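Local coordinates for protein arylmalonate decarboxylase (Bordetella bronchiseptica, PDB 3IP8) that catalyses the decarboxylation of 2-aryl-2-methylmalonates to 2-arylpropionates, releasing carbon dioxide, at residues G10-P15 against S36-G41. Residues are numbered along the deposited sequence; the frame is centred on the assembly and turned at random.
Sequences GMIVPP and SGLGLG. With B85 (benzylphosphonic acid), chain B.
Ile12 and Val13 pair in parallel with Ser36 and Gly37, joining the two strands of a beta-alpha-beta unit (strand 9-13, helix 23-27, strand 33-37) in a four-stranded parallel sheet of the Asp/Glu racemase-like fold. Strand 33-37 lies at the edge of this sheet, and strand 9-13 is hydrogen-bonded to strand 69-72 along its other edge.

Three backbone bonds carry the ladder: Ser36 N to Met11 O (3.0 Å), Val13 N to Ser36 O, and Leu38 N to Val13 O (2.9 Å). Past the strand ends the bonding continues into the loops. Pro14 O accepts a hydrogen bond from Leu40 N at 2.9 Å, the donor tilted 28° from the carbonyl plane, and takes a second, weak bond from Gly39 N. One proline carbonyl thus ties down the turn at Leu38-Leu40. At the positive phi of Gly39, 80°, a side chain would be jammed against the carbonyl oxygen of Leu38, which glycine avoids.

Among the apolar contacts, Ile12 has chi1 at -55°, which puts CG1 beside the backbone N; CG2 therefore lies anti to that N and meets the branch point of Leu38, CG, at 3.6 Å. Helix 55-64 also packs on both side chains. Ser36 shares the Ile12 face, and its hydroxyl is hydrogen-bonded to His58 of the same helix. Leu40 reaches back to Pro14, its CD2 lying 3.9 Å from Pro14 CB.

The two prolines line the ligand pocket, where benzylphosphonic acid is bound. Pro15 CG approaches ring carbon C3, whereas Pro14 presents CG to the neighbouring ring carbons C4 and C5, at 3.5 Å from each.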
loop_
_atom_site.group_PDB
_atom_site.type_symbol
_atom_site.label_atom_id
_atom_site.label_comp_id
_atom_site.label_asym_id
_atom_site.label_seq_id
_atom_site.Cartn_x
_atom_site.Cartn_y
_atom_site.Cartn_z
ATOM N N GLY A 10 -9.410 9.443 6.706
ATOM C CA GLY A 10 -10.299 8.338 6.389
ATOM C C GLY A 10 -9.626 7.364 5.435
ATOM O O GLY A 10 -8.909 7.754 4.499
ATOM N N MET A 11 -9.876 6.079 5.663
ATOM C CA MET A 11 -9.270 5.024 4.858
ATOM C C MET A 11 -10.318 4.029 4.381
ATOM O O MET A 11 -11.098 3.507 5.170
ATOM C CB MET A 11 -8.174 4.327 5.675
ATOM C CG MET A 11 -6.970 5.226 5.887
ATOM S SD MET A 11 -5.712 4.454 6.907
ATOM C CE MET A 11 -4.313 5.509 6.486
ATOM N N ILE A 12 -10.371 3.831 3.069
ATOM C CA ILE A 12 -11.188 2.778 2.492
ATOM C C ILE A 12 -10.309 1.527 2.472
ATOM O O ILE A 12 -9.242 1.514 1.838
ATOM C CB ILE A 12 -11.618 3.128 1.061
ATOM C CG1 ILE A 12 -12.322 4.477 1.010
ATOM C CG2 ILE A 12 -12.516 2.050 0.484
ATOM C CD1 ILE A 12 -12.557 4.953 -0.421
ATOM N N VAL A 13 -10.751 0.467 3.146
ATOM C CA VAL A 13 -9.930 -0.738 3.271
ATOM C C VAL A 13 -10.622 -1.925 2.610
ATOM O O VAL A 13 -11.834 -2.015 2.621
ATOM C CB VAL A 13 -9.627 -1.067 4.752
ATOM C CG1 VAL A 13 -8.847 0.076 5.393
ATOM C CG2 VAL A 13 -10.921 -1.342 5.545
ATOM N N PRO A 14 -9.855 -2.847 2.030
ATOM C CA PRO A 14 -10.478 -4.005 1.379
ATOM C C PRO A 14 -11.372 -4.904 2.251
ATOM O O PRO A 14 -12.445 -5.256 1.784
ATOM C CB PRO A 14 -9.280 -4.758 0.779
ATOM C CG PRO A 14 -8.315 -3.634 0.436
ATOM C CD PRO A 14 -8.448 -2.671 1.619
ATOM N N PRO A 15 -10.957 -5.275 3.476
ATOM C CA PRO A 15 -11.789 -6.256 4.211
ATOM C C PRO A 15 -13.145 -5.734 4.669
ATOM O O PRO A 15 -13.283 -4.547 4.971
ATOM C CB PRO A 15 -10.926 -6.619 5.420
ATOM C CG PRO A 15 -9.497 -6.258 4.992
ATOM C CD PRO A 15 -9.701 -4.996 4.184
ATOM N N SER A 36 -13.573 2.429 6.420
ATOM C CA SER A 36 -14.793 1.876 5.832
ATOM C C SER A 36 -14.386 0.686 4.947
ATOM O O SER A 36 -13.469 0.824 4.136
ATOM C CB SER A 36 -15.486 2.963 5.008
ATOM O OG SER A 36 -16.775 2.551 4.597
ATOM N N GLY A 37 -15.051 -0.462 5.119
ATOM C CA GLY A 37 -14.642 -1.712 4.490
ATOM C C GLY A 37 -15.377 -2.009 3.199
ATOM O O GLY A 37 -16.596 -1.925 3.147
ATOM N N LEU A 38 -14.648 -2.399 2.159
ATOM C CA LEU A 38 -15.264 -2.713 0.873
ATOM C C LEU A 38 -15.915 -4.096 0.796
ATOM O O LEU A 38 -16.863 -4.310 0.040
ATOM C CB LEU A 38 -14.208 -2.614 -0.233
ATOM C CG LEU A 38 -13.693 -1.213 -0.545
ATOM C CD1 LEU A 38 -12.435 -1.292 -1.417
ATOM C CD2 LEU A 38 -14.788 -0.381 -1.241
ATOM N N GLY A 39 -15.399 -5.042 1.563
ATOM C CA GLY A 39 -15.852 -6.411 1.436
ATOM C C GLY A 39 -15.246 -7.167 0.272
ATOM O O GLY A 39 -15.886 -8.041 -0.299
ATOM N N LEU A 40 -13.999 -6.868 -0.061
ATOM C CA LEU A 40 -13.315 -7.598 -1.115
ATOM C C LEU A 40 -13.314 -9.093 -0.791
ATOM O O LEU A 40 -12.965 -9.504 0.324
ATOM C CB LEU A 40 -11.874 -7.090 -1.242
ATOM C CG LEU A 40 -10.988 -7.749 -2.302
ATOM C CD1 LEU A 40 -11.538 -7.507 -3.715
ATOM C CD2 LEU A 40 -9.578 -7.190 -2.206
ATOM N N GLY A 41 -13.644 -9.897 -1.792
ATOM C CA GLY A 41 -13.762 -11.335 -1.629
ATOM C C GLY A 41 -12.521 -12.150 -1.953
ATOM O O GLY A 41 -12.378 -13.271 -1.461
HETATM C C1 B85 B . -5.405 -7.397 1.188
HETATM C C2 B85 B . -6.000 -7.334 2.479
HETATM C C3 B85 B . -6.161 -6.118 3.101
HETATM C C4 B85 B . -5.697 -4.870 2.458
HETATM C C5 B85 B . -5.107 -4.926 1.208
HETATM C C6 B85 B . -4.954 -6.197 0.568
HETATM C C7 B85 B . -4.234 -6.399 -0.756
HETATM P P8 B85 B . -3.689 -4.921 -1.700
HETATM O O9 B85 B . -2.631 -4.045 -0.897
HETATM O O10 B85 B . -3.106 -5.355 -3.137
HETATM O O11 B85 B . -4.906 -4.104 -1.963
#